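PDB 4W7W: cellulase from Xanthomonas axonopodis pv. citri, which probably hydrolyses the beta-1,4-glucosidic bonds of cellulose, as a family 5 glycoside hydrolase that binds cello-oligosaccharide in the cleft of its (beta/alpha)8-barrel. Local coordinates for residues M152-G157 / T188-A193; S159-A164 / Y201-A206; G265-A270 / L294-W299; K277-M282 / A326-Y331. All blocks are in the same frame, centred on the assembly; numbering follows the deposited sequence. Where two conformers were deposited one is given.

Interaction 1. Residues M152-G157 / T188-A193; sequences MNEPNG and TAYTGA. With BGC (beta-D-glucopyranose), chain C; BGC (beta-D-glucopyranose), chain B.
The ring of Tyr190 stands between Asn156 and the bound sugars. On one face lies Asn156: its CB is 3.6 Å from the Tyr190 ring centroid and 10° off the normal, a CH-pi contact, and its amide lies stacked on the ring, the planes 8° apart. The opposite face carries two glucose units, both offset toward the rim: C4 of BGC (chain B) is 3.7 Å from Tyr190 CE2, and C1 of BGC (chain C) 3.9 Å from Tyr190 CD1. At the ring edge sits Glu154, with OE1 3.6 Å from Tyr190 CD1. The extended Glu154 chain brings this oxygen to O4 of BGC (chain C), which donates a 2.6 Å hydrogen bond to it, while OE2 bonds to His224. At the backbone, Tyr190 N donates to Pro155 O (2.8 Å), tying the two loops together. An aromatic platform beside the Asn-Glu-Pro glutamate at the mouth of the barrel is characteristic of a sugar-binding cleft; in relatives that glutamate is the acid/base.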
loop_
_atom_site.group_PDB
_atom_site.type_symbol
_atom_site.label_atom_id
_atom_site.label_comp_id
_atom_site.label_asym_id
_atom_site.label_seq_id
_atom_site.Cartn_x
_atom_site.Cartn_y
_atom_site.Cartn_z
ATOM N N MET A 152 4.864 4.897 3.027
ATOM C CA MET A 152 3.996 5.245 4.139
ATOM C C MET A 152 2.550 5.023 3.777
ATOM O O MET A 152 2.062 5.580 2.792
ATOM C CB MET A 152 4.152 6.725 4.505
ATOM C CG MET A 152 3.321 7.166 5.692
ATOM S SD MET A 152 3.670 6.292 7.231
ATOM C CE MET A 152 5.334 6.875 7.553
ATOM N N ASN A 153 1.831 4.271 4.591
ATOM C CA ASN A 153 0.407 4.110 4.357
ATOM C C ASN A 153 -0.340 5.395 4.696
ATOM O O ASN A 153 -0.293 5.848 5.842
ATOM C CB ASN A 153 -0.168 2.991 5.187
ATOM C CG ASN A 153 -1.618 2.768 4.860
ATOM O OD1 ASN A 153 -1.931 2.396 3.729
ATOM N ND2 ASN A 153 -2.504 3.007 5.802
ATOM N N GLU A 154 -1.070 5.938 3.721
ATOM C CA GLU A 154 -2.063 7.011 3.956
ATOM C C GLU A 154 -1.598 8.147 4.879
ATOM O O GLU A 154 -2.211 8.416 5.918
ATOM C CB GLU A 154 -3.387 6.422 4.446
ATOM C CG GLU A 154 -3.978 5.491 3.409
ATOM C CD GLU A 154 -5.378 5.024 3.736
ATOM O OE1 GLU A 154 -5.912 5.428 4.781
ATOM O OE2 GLU A 154 -5.935 4.238 2.918
ATOM N N PRO A 155 -0.537 8.862 4.490
ATOM C CA PRO A 155 -0.273 10.120 5.184
ATOM C C PRO A 155 -1.527 10.996 5.192
ATOM O O PRO A 155 -2.284 11.013 4.229
ATOM C CB PRO A 155 0.816 10.783 4.329
ATOM C CG PRO A 155 1.408 9.686 3.496
ATOM C CD PRO A 155 0.261 8.733 3.262
ATOM N N ASN A 156 -1.734 11.711 6.288
ATOM C CA ASN A 156 -2.825 12.670 6.410
ATOM C C ASN A 156 -2.431 13.590 7.563
ATOM O O ASN A 156 -1.486 13.295 8.292
ATOM C CB ASN A 156 -4.145 11.949 6.692
ATOM C CG ASN A 156 -4.142 11.209 8.000
ATOM O OD1 ASN A 156 -3.642 10.059 8.104
ATOM N ND2 ASN A 156 -4.648 11.837 9.009
ATOM N N GLY A 157 -3.121 14.719 7.708
ATOM C CA GLY A 157 -2.816 15.595 8.840
ATOM C C GLY A 157 -1.488 16.324 8.683
ATOM O O GLY A 157 -0.878 16.729 9.677
ATOM N N THR A 188 -0.508 13.096 0.669
ATOM C CA THR A 188 -1.262 13.283 1.890
ATOM C C THR A 188 -2.763 13.030 1.610
ATOM O O THR A 188 -3.112 12.414 0.595
ATOM C CB THR A 188 -0.951 14.630 2.556
ATOM O OG1 THR A 188 -1.518 14.622 3.857
ATOM C CG2 THR A 188 -1.433 15.820 1.744
ATOM N N ALA A 189 -3.653 13.451 2.510
ATOM C CA ALA A 189 -5.102 13.243 2.292
ATOM C C ALA A 189 -5.426 11.767 2.071
ATOM O O ALA A 189 -6.272 11.392 1.246
ATOM C CB ALA A 189 -5.638 14.116 1.151
ATOM N N TYR A 190 -4.766 10.905 2.850
ATOM C CA TYR A 190 -4.982 9.459 2.792
ATOM C C TYR A 190 -4.657 8.903 1.404
ATOM O O TYR A 190 -5.132 7.832 1.035
ATOM C CB TYR A 190 -6.388 9.061 3.237
ATOM C CG TYR A 190 -6.762 9.572 4.601
ATOM C CD1 TYR A 190 -6.494 8.836 5.734
ATOM C CD2 TYR A 190 -7.412 10.785 4.739
ATOM C CE1 TYR A 190 -6.854 9.312 6.980
ATOM C CE2 TYR A 190 -7.787 11.266 5.971
ATOM C CZ TYR A 190 -7.512 10.525 7.090
ATOM O OH TYR A 190 -7.897 11.006 8.329
ATOM N N THR A 191 -3.826 9.639 0.667
ATOM C CA THR A 191 -3.429 9.340 -0.695
ATOM C C THR A 191 -4.585 8.891 -1.590
ATOM O O THR A 191 -4.450 8.038 -2.455
ATOM C CB THR A 191 -2.172 8.424 -0.711
ATOM O OG1 THR A 191 -1.459 8.685 -1.910
ATOM C CG2 THR A 191 -2.415 6.914 -0.510
ATOM N N GLY A 192 -5.734 9.529 -1.427
ATOM C CA GLY A 192 -6.889 9.161 -2.237
ATOM C C GLY A 192 -6.686 9.525 -3.695
ATOM O O GLY A 192 -6.296 10.641 -4.020
ATOM N N ALA A 193 -7.021 8.614 -4.607
ATOM C CA ALA A 193 -6.943 8.971 -6.021
ATOM C C ALA A 193 -7.904 10.109 -6.333
ATOM O O ALA A 193 -7.577 11.044 -7.051
ATOM C CB ALA A 193 -7.245 7.780 -6.909
HETATM C C2 BGC C . -10.183 6.675 7.083
HETATM C C3 BGC C . -9.030 5.683 7.085
HETATM C C4 BGC C . -9.006 4.864 5.798
HETATM C C5 BGC C . -9.059 5.793 4.591
HETATM C C6 BGC C . -9.221 5.023 3.294
HETATM C C1 BGC C . -10.115 7.512 5.820
HETATM O O2 BGC C . -10.123 7.549 8.216
HETATM O O3 BGC C . -9.165 4.806 8.204
HETATM O O4 BGC C . -7.863 4.009 5.764
HETATM O O5 BGC C . -10.187 6.663 4.678
HETATM O O6 BGC C . -9.332 5.918 2.182
HETATM C C2 BGC B . -11.351 10.881 2.952
HETATM C C3 BGC B . -11.287 9.508 3.597
HETATM C C4 BGC B . -11.039 9.621 5.108
HETATM C C5 BGC B . -11.973 10.611 5.786
HETATM C C6 BGC B . -11.585 10.838 7.249
HETATM C C1 BGC B . -12.276 11.807 3.720
HETATM O O2 BGC B . -11.765 10.768 1.582
HETATM O O3 BGC B . -10.211 8.822 2.968
HETATM O O4 BGC B . -11.232 8.373 5.779
HETATM O O5 BGC B . -11.927 11.869 5.109
HETATM O O6 BGC B . -12.603 11.625 7.879
#

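Interaction 2. Residues S159-A164 / Y201-A206; sequences SAPDWA and YGVSNA
Ala160 and Asn205 bring the two backbones closest, 5.4 Å between their CA atoms, where two helices begin. Ser159 is the N-cap of helix 160-176; in one conformer its OG accepts from Asp162 N at 3.1 Å. Ser204 holds the same position ahead of helix 205-209, its side chain capping Lys207 N. The two backbones are joined through water rather than directly. One water accepts from Ala160 N and donates to Val203 O at 2.7 Å, so it satisfies an amide in the first turn of the helix. A second donates both to Ala160 O and, at 2.9 Å, to Asn205 OD1, and lies in plane at the edge of the Trp163 indole.

Between these bridges the methyl of Ala160 points into the other segment, its CB 3.5 Å from Val203 O and nearly as close to Ser204 O. Farther out, the Pro161 ring crosses the Val203 side chain at a slant, CG lying 3.9 Å from Val203 CB. With its CG anti to the carbonyl carbon (chi1 -82°), Asn205 turns OD1 inward, where it also accepts from Thr188 N.

Trp163 packs on Met152 and Pro155, and its NE1 donates to Pro186 O at the end of strand 183-186. Ala160 and Val203 both rest on Ala208, and Ala164 on Leu209, so helix 160-176 packs against helix 205-209 beside the barrel strand between them in the chain.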
loop_
_atom_site.group_PDB
_atom_site.type_symbol
_atom_site.label_atom_id
_atom_site.label_comp_id
_atom_site.label_asym_id
_atom_site.label_seq_id
_atom_site.Cartn_x
_atom_site.Cartn_y
_atom_site.Cartn_z
ATOM N N SER A 159 0.438 18.905 5.409
ATOM C CA SER A 159 0.175 19.529 4.122
ATOM C C SER A 159 0.841 18.754 3.002
ATOM O O SER A 159 1.801 18.006 3.231
ATOM C CB SER A 159 0.674 20.965 4.102
ATOM O OG SER A 159 2.086 20.981 4.057
ATOM N N ALA A 160 0.353 18.961 1.791
ATOM C CA ALA A 160 0.940 18.294 0.646
ATOM C C ALA A 160 2.416 18.675 0.428
ATOM O O ALA A 160 3.232 17.792 0.209
ATOM C CB ALA A 160 0.092 18.478 -0.604
ATOM N N PRO A 161 2.793 19.963 0.554
ATOM C CA PRO A 161 4.219 20.288 0.408
ATOM C C PRO A 161 5.095 19.740 1.540
ATOM O O PRO A 161 6.217 19.290 1.295
ATOM C CB PRO A 161 4.226 21.833 0.411
ATOM C CG PRO A 161 2.860 22.214 -0.048
ATOM C CD PRO A 161 1.966 21.181 0.582
ATOM N N ASP A 162 4.579 19.727 2.768
ATOM C CA ASP A 162 5.372 19.205 3.878
ATOM C C ASP A 162 5.538 17.696 3.728
ATOM O O ASP A 162 6.628 17.164 3.973
ATOM C CB ASP A 162 4.766 19.545 5.239
ATOM C CG ASP A 162 4.901 21.008 5.607
ATOM O OD1 ASP A 162 5.685 21.716 4.963
ATOM O OD2 ASP A 162 4.250 21.425 6.580
ATOM N N TRP A 163 4.484 17.001 3.316
ATOM C CA TRP A 163 4.622 15.573 3.069
ATOM C C TRP A 163 5.589 15.324 1.908
ATOM O O TRP A 163 6.431 14.433 1.974
ATOM C CB TRP A 163 3.252 14.870 2.843
ATOM C CG TRP A 163 3.499 13.465 2.409
ATOM C CD1 TRP A 163 3.372 12.976 1.155
ATOM C CD2 TRP A 163 4.144 12.434 3.179
ATOM N NE1 TRP A 163 3.863 11.706 1.098
ATOM C CE2 TRP A 163 4.354 11.357 2.326
ATOM C CE3 TRP A 163 4.554 12.330 4.513
ATOM C CZ2 TRP A 163 4.954 10.179 2.751
ATOM C CZ3 TRP A 163 5.151 11.166 4.935
ATOM C CH2 TRP A 163 5.346 10.109 4.061
ATOM N N ALA A 164 5.495 16.125 0.849
ATOM C CA ALA A 164 6.406 15.947 -0.274
ATOM C C ALA A 164 7.865 16.093 0.148
ATOM O O ALA A 164 8.717 15.342 -0.313
ATOM C CB ALA A 164 6.076 16.912 -1.396
ATOM N N TYR A 201 -8.476 23.114 0.002
ATOM C CA TYR A 201 -7.856 23.445 1.273
ATOM C C TYR A 201 -6.417 23.943 1.148
ATOM O O TYR A 201 -5.745 24.087 2.162
ATOM C CB TYR A 201 -7.928 22.238 2.245
ATOM C CG TYR A 201 -8.730 22.484 3.501
ATOM C CD1 TYR A 201 -8.349 23.461 4.401
ATOM C CD2 TYR A 201 -9.852 21.713 3.813
ATOM C CE1 TYR A 201 -9.068 23.699 5.561
ATOM C CE2 TYR A 201 -10.593 21.937 4.957
ATOM C CZ TYR A 201 -10.194 22.943 5.833
ATOM O OH TYR A 201 -10.858 23.185 7.010
ATOM N N GLY A 202 -5.939 24.201 -0.066
ATOM C CA GLY A 202 -4.565 24.607 -0.295
ATOM C C GLY A 202 -3.911 23.851 -1.428
ATOM O O GLY A 202 -4.513 23.661 -2.481
ATOM N N VAL A 203 -2.662 23.431 -1.222
ATOM C CA VAL A 203 -1.896 22.809 -2.302
ATOM C C VAL A 203 -2.316 21.353 -2.482
ATOM O O VAL A 203 -2.474 20.623 -1.512
ATOM C CB VAL A 203 -0.388 22.903 -2.028
ATOM C CG1 VAL A 203 0.417 22.214 -3.123
ATOM C CG2 VAL A 203 0.015 24.367 -1.880
ATOM N N SER A 204 -2.544 20.948 -3.736
ATOM C CA SER A 204 -2.913 19.566 -4.034
ATOM C C SER A 204 -1.712 18.629 -3.986
ATOM O O SER A 204 -0.553 19.039 -4.123
ATOM C CB SER A 204 -3.552 19.479 -5.418
ATOM O OG SER A 204 -2.591 19.818 -6.397
ATOM N N ASN A 205 -2.004 17.340 -3.832
ATOM C CA ASN A 205 -0.965 16.333 -4.025
ATOM C C ASN A 205 -0.348 16.422 -5.403
ATOM O O ASN A 205 0.870 16.325 -5.552
ATOM C CB ASN A 205 -1.542 14.939 -3.789
ATOM C CG ASN A 205 -1.607 14.568 -2.321
ATOM O OD1 ASN A 205 -0.721 14.937 -1.537
ATOM N ND2 ASN A 205 -2.622 13.790 -1.944
ATOM N N ALA A 206 -1.172 16.640 -6.411
ATOM C CA ALA A 206 -0.708 16.763 -7.782
ATOM C C ALA A 206 0.388 17.809 -7.909
ATOM O O ALA A 206 1.446 17.550 -8.471
ATOM C CB ALA A 206 -1.886 17.117 -8.675
HETATM O O HOH W 1 2.107 15.282 -0.984
HETATM O O HOH W 2 -1.772 20.726 1.136
#

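Interaction 3. Residues G265-A270 / L294-W299; sequences GEFATA and LGWTWW. With BGC (beta-D-glucopyranose), chain D.
Phe267 presses its ring edge toward the face of Trp296, CZ 3.6 Å from Trp296 CE3, while the edge of Trp298 meets a Phe267 face in a T-shaped pair, planes at 82°. On its own face Trp298 receives Ala268 CA, 3.9 Å from the six-membered ring centroid. Two hydrogen bonds cross beside the cluster, one backbone and one from a side chain: Trp299 N donates almost straight to Phe267 O at 2.9 Å, and Thr297 OG1 donates to Gly265 O at 2.8 Å from above the carbonyl plane. These are the adjacent parallel strands 262-268 and 293-301 of the (beta/alpha)8-barrel, linked through helix 273-288; their short segments lie at 60°. Toward the cleft, Glu266 runs alongside Trp299, whose CG stands anti to the backbone N; the carboxylate is 28° from the indole and CD 3.5 Å from Trp299 CE3. Trp299 NE1 lies 3.1 Å from O1 of BGC (chain D) and is weakly hydrogen-bonded to Tyr309 OH. In the next shell, Arg67 and Tyr226 grip the Glu266 carboxylate, Asn28 bonds to both Gly265 O and Trp298 O, and Phe311 O accepts a hydrogen bond from Trp298 NE1.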
loop_
_atom_site.group_PDB
_atom_site.type_symbol
_atom_site.label_atom_id
_atom_site.label_comp_id
_atom_site.label_asym_id
_atom_site.label_seq_id
_atom_site.Cartn_x
_atom_site.Cartn_y
_atom_site.Cartn_z
ATOM N N GLY A 265 -2.623 1.004 -4.214
ATOM C CA GLY A 265 -2.152 0.209 -3.069
ATOM C C GLY A 265 -3.242 -0.383 -2.201
ATOM O O GLY A 265 -3.021 -1.391 -1.518
ATOM N N GLU A 266 -4.419 0.259 -2.212
ATOM C CA GLU A 266 -5.604 -0.289 -1.586
ATOM C C GLU A 266 -6.816 0.122 -2.390
ATOM O O GLU A 266 -6.921 1.261 -2.852
ATOM C CB GLU A 266 -5.843 0.219 -0.164
ATOM C CG GLU A 266 -4.768 -0.143 0.824
ATOM C CD GLU A 266 -5.090 0.284 2.242
ATOM O OE1 GLU A 266 -6.269 0.631 2.549
ATOM O OE2 GLU A 266 -4.141 0.280 3.058
ATOM N N PHE A 267 -7.763 -0.799 -2.477
ATOM C CA PHE A 267 -9.100 -0.565 -3.008
ATOM C C PHE A 267 -9.894 -1.781 -2.574
ATOM O O PHE A 267 -9.331 -2.825 -2.273
ATOM C CB PHE A 267 -9.129 -0.396 -4.541
ATOM C CG PHE A 267 -8.805 -1.660 -5.339
ATOM C CD1 PHE A 267 -7.552 -2.245 -5.287
ATOM C CD2 PHE A 267 -9.760 -2.240 -6.145
ATOM C CE1 PHE A 267 -7.264 -3.379 -6.026
ATOM C CE2 PHE A 267 -9.474 -3.356 -6.893
ATOM C CZ PHE A 267 -8.227 -3.938 -6.837
ATOM N N ALA A 268 -11.211 -1.644 -2.543
ATOM C CA ALA A 268 -12.094 -2.745 -2.179
ATOM C C ALA A 268 -13.491 -2.391 -2.594
ATOM O O ALA A 268 -13.848 -1.210 -2.693
ATOM C CB ALA A 268 -12.078 -3.002 -0.684
ATOM N N THR A 269 -14.286 -3.434 -2.783
ATOM C CA THR A 269 -15.716 -3.359 -3.062
ATOM C C THR A 269 -16.389 -4.488 -2.305
ATOM O O THR A 269 -15.790 -5.545 -2.089
ATOM C CB THR A 269 -15.982 -3.467 -4.578
ATOM O OG1 THR A 269 -15.390 -4.657 -5.102
ATOM C CG2 THR A 269 -15.422 -2.274 -5.320
ATOM N N ALA A 270 -17.636 -4.266 -1.909
ATOM C CA ALA A 270 -18.389 -5.273 -1.182
ATOM C C ALA A 270 -19.091 -6.229 -2.123
ATOM O O ALA A 270 -19.141 -6.020 -3.337
ATOM C CB ALA A 270 -19.387 -4.601 -0.267
ATOM N N LEU A 294 0.873 0.645 -12.964
ATOM C CA LEU A 294 1.738 -0.519 -12.747
ATOM C C LEU A 294 0.996 -1.689 -12.151
ATOM O O LEU A 294 1.414 -2.841 -12.333
ATOM C CB LEU A 294 2.855 -0.208 -11.795
ATOM C CG LEU A 294 3.995 0.603 -12.334
ATOM C CD1 LEU A 294 5.041 0.789 -11.234
ATOM C CD2 LEU A 294 4.634 -0.077 -13.539
ATOM N N GLY A 295 -0.047 -1.412 -11.376
ATOM C CA GLY A 295 -0.767 -2.499 -10.743
ATOM C C GLY A 295 -1.547 -2.053 -9.543
ATOM O O GLY A 295 -1.761 -0.849 -9.323
ATOM N N TRP A 296 -1.980 -3.055 -8.787
ATOM C CA TRP A 296 -2.893 -2.861 -7.696
ATOM C C TRP A 296 -2.777 -3.991 -6.701
ATOM O O TRP A 296 -2.385 -5.110 -7.033
ATOM C CB TRP A 296 -4.349 -2.770 -8.186
ATOM C CG TRP A 296 -4.852 -3.821 -9.129
ATOM C CD1 TRP A 296 -5.078 -3.606 -10.450
ATOM C CD2 TRP A 296 -5.275 -5.184 -8.861
ATOM N NE1 TRP A 296 -5.586 -4.728 -11.034
ATOM C CE2 TRP A 296 -5.734 -5.704 -10.084
ATOM C CE3 TRP A 296 -5.345 -5.994 -7.719
ATOM C CZ2 TRP A 296 -6.221 -7.011 -10.202
ATOM C CZ3 TRP A 296 -5.835 -7.295 -7.850
ATOM C CH2 TRP A 296 -6.262 -7.784 -9.077
ATOM N N THR A 297 -3.167 -3.675 -5.469
ATOM C CA THR A 297 -3.315 -4.663 -4.401
ATOM C C THR A 297 -4.619 -4.399 -3.659
ATOM O O THR A 297 -4.828 -3.352 -3.065
ATOM C CB THR A 297 -2.117 -4.683 -3.419
ATOM O OG1 THR A 297 -1.702 -3.359 -3.045
ATOM C CG2 THR A 297 -0.921 -5.384 -4.026
ATOM N N TRP A 298 -5.489 -5.399 -3.695
ATOM C CA TRP A 298 -6.793 -5.369 -3.037
ATOM C C TRP A 298 -6.651 -5.336 -1.518
ATOM O O TRP A 298 -5.773 -5.999 -0.954
ATOM C CB TRP A 298 -7.523 -6.643 -3.432
ATOM C CG TRP A 298 -8.810 -6.908 -2.726
ATOM C CD1 TRP A 298 -8.971 -7.561 -1.543
ATOM C CD2 TRP A 298 -10.114 -6.534 -3.158
ATOM N NE1 TRP A 298 -10.299 -7.642 -1.217
ATOM C CE2 TRP A 298 -11.031 -7.020 -2.199
ATOM C CE3 TRP A 298 -10.611 -5.876 -4.278
ATOM C CZ2 TRP A 298 -12.419 -6.880 -2.347
ATOM C CZ3 TRP A 298 -11.976 -5.732 -4.412
ATOM C CH2 TRP A 298 -12.859 -6.235 -3.454
ATOM N N TRP A 299 -7.539 -4.614 -0.858
ATOM C CA TRP A 299 -7.651 -4.633 0.594
ATOM C C TRP A 299 -8.892 -5.455 0.952
ATOM O O TRP A 299 -9.994 -5.004 0.677
ATOM C CB TRP A 299 -7.780 -3.216 1.171
ATOM C CG TRP A 299 -7.761 -3.277 2.672
ATOM C CD1 TRP A 299 -8.827 -3.533 3.489
ATOM C CD2 TRP A 299 -6.615 -3.242 3.507
ATOM N NE1 TRP A 299 -8.409 -3.620 4.793
ATOM C CE2 TRP A 299 -7.051 -3.458 4.830
ATOM C CE3 TRP A 299 -5.257 -3.066 3.268
ATOM C CZ2 TRP A 299 -6.167 -3.479 5.911
ATOM C CZ3 TRP A 299 -4.372 -3.107 4.334
ATOM C CH2 TRP A 299 -4.831 -3.300 5.636
HETATM C C2 BGC D . -10.276 -2.087 8.935
HETATM C C3 BGC D . -9.968 -2.246 10.424
HETATM C C4 BGC D . -8.618 -2.919 10.677
HETATM C C5 BGC D . -7.540 -2.286 9.814
HETATM C C6 BGC D . -6.245 -3.078 9.865
HETATM C C1 BGC D . -9.106 -1.436 8.215
HETATM O O1 BGC D . -9.330 -1.376 6.797
HETATM O O2 BGC D . -11.457 -1.290 8.757
HETATM O O3 BGC D . -11.031 -2.985 11.038
HETATM O O4 BGC D . -8.207 -2.734 12.029
HETATM O O5 BGC D . -7.958 -2.234 8.448
HETATM O O6 BGC D . -5.258 -2.322 9.206
#

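Interaction 4. Residues K277-M282 / A326-Y331; sequences KALEGM and AILSKY
Leu279 and Ile327 make the close-packed side of the contact: Leu279 CD2 lies 3.7 Å from Ile327 CG2, two branched chains crossing at a slant. Leu328, whose CB points away from helix 273-288, brings CD2 to 4.4 Å from Leu279 CD1; its side chain also rests on Trp296 and Trp298 of strand 293-301. Leu279 likewise reaches Phe267 and Trp298, so this half continues the hydrophobic layer between helices and strands of the (beta/alpha)8-barrel. Helix 273-288 is the link between strands 262-268 and 293-301, and helix 325-328 follows the last strand near the C-terminus.

The outer side is polar and looser: Lys330 is exposed and a water sits there. Glu280 bends at chi2 (-93°), which folds its carboxylate over Ile327 and presents one oxygen to each of two partners. Tyr331 OH donates to OE1 at 2.7 Å, with the carboxylate 67° from the phenol plane. Lys330 NZ forms a 2.7 Å salt bridge to OE2, on the syn side. The water donates to Glu280 OE1 and accepts weakly from Lys330 NZ at 3.2 Å. Tyr331 OH is also hydrogen-bonded to Thr284 OG1, one turn farther along helix 273-288.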
loop_
_atom_site.group_PDB
_atom_site.type_symbol
_atom_site.label_atom_id
_atom_site.label_comp_id
_atom_site.label_asym_id
_atom_site.label_seq_id
_atom_site.Cartn_x
_atom_site.Cartn_y
_atom_site.Cartn_z
ATOM N N LYS A 277 -20.149 -4.605 -10.402
ATOM C CA LYS A 277 -20.035 -3.836 -11.650
ATOM C C LYS A 277 -18.968 -2.755 -11.533
ATOM O O LYS A 277 -18.160 -2.559 -12.442
ATOM C CB LYS A 277 -21.361 -3.181 -12.037
ATOM C CG LYS A 277 -22.372 -4.130 -12.617
ATOM C CD LYS A 277 -23.608 -3.360 -13.041
ATOM C CE LYS A 277 -23.370 -2.634 -14.360
ATOM N NZ LYS A 277 -24.634 -2.127 -14.958
ATOM N N ALA A 278 -18.952 -2.070 -10.399
ATOM C CA ALA A 278 -17.945 -1.031 -10.187
ATOM C C ALA A 278 -16.548 -1.610 -10.164
ATOM O O ALA A 278 -15.605 -0.997 -10.664
ATOM C CB ALA A 278 -18.236 -0.278 -8.912
ATOM N N LEU A 279 -16.412 -2.787 -9.571
ATOM C CA LEU A 279 -15.128 -3.462 -9.498
ATOM C C LEU A 279 -14.641 -3.839 -10.889
ATOM O O LEU A 279 -13.501 -3.534 -11.268
ATOM C CB LEU A 279 -15.227 -4.692 -8.588
ATOM C CG LEU A 279 -13.954 -5.518 -8.488
ATOM C CD1 LEU A 279 -12.796 -4.682 -7.962
ATOM C CD2 LEU A 279 -14.167 -6.736 -7.621
ATOM N N GLU A 280 -15.514 -4.483 -11.663
ATOM C CA GLU A 280 -15.175 -4.825 -13.035
ATOM C C GLU A 280 -14.745 -3.565 -13.792
ATOM O O GLU A 280 -13.760 -3.562 -14.546
ATOM C CB GLU A 280 -16.378 -5.471 -13.737
ATOM C CG GLU A 280 -16.770 -6.844 -13.208
ATOM C CD GLU A 280 -16.141 -8.023 -13.938
ATOM O OE1 GLU A 280 -15.162 -7.851 -14.702
ATOM O OE2 GLU A 280 -16.591 -9.150 -13.678
ATOM N N GLY A 281 -15.489 -2.481 -13.590
ATOM C CA GLY A 281 -15.194 -1.252 -14.316
ATOM C C GLY A 281 -13.847 -0.659 -13.962
ATOM O O GLY A 281 -13.115 -0.176 -14.833
ATOM N N MET A 282 -13.489 -0.677 -12.681
ATOM C CA MET A 282 -12.223 -0.088 -12.278
ATOM C C MET A 282 -11.042 -0.971 -12.672
ATOM O O MET A 282 -10.002 -0.447 -13.087
ATOM C CB MET A 282 -12.276 0.338 -10.816
ATOM C CG MET A 282 -12.147 -0.713 -9.778
ATOM S SD MET A 282 -12.539 0.009 -8.153
ATOM C CE MET A 282 -11.276 1.249 -7.977
ATOM N N ALA A 326 -13.501 -14.142 -7.481
ATOM C CA ALA A 326 -13.854 -14.596 -8.813
ATOM C C ALA A 326 -13.694 -13.494 -9.856
ATOM O O ALA A 326 -13.508 -13.768 -11.027
ATOM C CB ALA A 326 -15.266 -15.128 -8.822
ATOM N N ILE A 327 -13.809 -12.244 -9.434
ATOM C CA ILE A 327 -13.572 -11.115 -10.320
ATOM C C ILE A 327 -12.085 -10.766 -10.362
ATOM O O ILE A 327 -11.510 -10.635 -11.441
ATOM C CB ILE A 327 -14.440 -9.904 -9.924
ATOM C CG1 ILE A 327 -15.918 -10.268 -10.153
ATOM C CG2 ILE A 327 -14.072 -8.691 -10.770
ATOM C CD1 ILE A 327 -16.896 -9.335 -9.493
ATOM N N LEU A 328 -11.455 -10.648 -9.205
ATOM C CA LEU A 328 -10.034 -10.316 -9.174
ATOM C C LEU A 328 -9.205 -11.277 -10.005
ATOM O O LEU A 328 -8.299 -10.871 -10.730
ATOM C CB LEU A 328 -9.505 -10.287 -7.740
ATOM C CG LEU A 328 -10.115 -9.249 -6.806
ATOM C CD1 LEU A 328 -9.596 -9.454 -5.396
ATOM C CD2 LEU A 328 -9.827 -7.837 -7.274
ATOM N N SER A 329 -9.487 -12.570 -9.883
ATOM C CA SER A 329 -8.708 -13.594 -10.554
ATOM C C SER A 329 -8.785 -13.472 -12.082
ATOM O O SER A 329 -7.867 -13.854 -12.785
ATOM C CB SER A 329 -9.194 -14.973 -10.096
ATOM O OG SER A 329 -8.313 -16.008 -10.483
ATOM N N LYS A 330 -9.893 -12.942 -12.604
ATOM C CA LYS A 330 -10.003 -12.732 -14.068
ATOM C C LYS A 330 -9.021 -11.707 -14.623
ATOM O O LYS A 330 -8.735 -11.716 -15.817
ATOM C CB LYS A 330 -11.401 -12.249 -14.456
ATOM C CG LYS A 330 -12.460 -13.287 -14.226
ATOM C CD LYS A 330 -13.766 -12.943 -14.927
ATOM C CE LYS A 330 -14.362 -11.636 -14.413
ATOM N NZ LYS A 330 -15.803 -11.499 -14.769
ATOM N N TYR A 331 -8.556 -10.804 -13.768
ATOM C CA TYR A 331 -7.595 -9.778 -14.135
ATOM C C TYR A 331 -6.168 -10.116 -13.661
ATOM O O TYR A 331 -5.286 -9.262 -13.691
ATOM C CB TYR A 331 -8.068 -8.440 -13.574
ATOM C CG TYR A 331 -9.379 -7.969 -14.164
ATOM C CD1 TYR A 331 -10.601 -8.393 -13.641
ATOM C CD2 TYR A 331 -9.410 -7.095 -15.236
ATOM C CE1 TYR A 331 -11.808 -7.977 -14.173
ATOM C CE2 TYR A 331 -10.617 -6.656 -15.771
ATOM C CZ TYR A 331 -11.815 -7.093 -15.239
ATOM O OH TYR A 331 -12.989 -6.638 -15.778
HETATM O O HOH W 3 -14.684 -9.426 -16.989
#

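In the fold
Interaction 1, in the loops after strands 147-150 and 183-186, and the Glu266-Trp299 side of interaction 3 both line the cleft; the two contact centres are 15 Å apart. They bring the two glutamates together, Glu154 OE2 lying 3.6 Å from Glu266 OE1, with glucose units on either side of the pair; such a pair is the usual catalytic arrangement of family 5 enzymes. Behind interaction 1, 10 Å away between centres, interaction 2 packs against its loops, Thr188 CG2 lying 3.6 Å from Ala160 CA. Interaction 4 backs interaction 3 from outside the barrel, Leu279 CD1 meeting Phe267 CE2 at 3.7 Å. Interactions 2 and 4 are farthest apart, about 32 Å between centres.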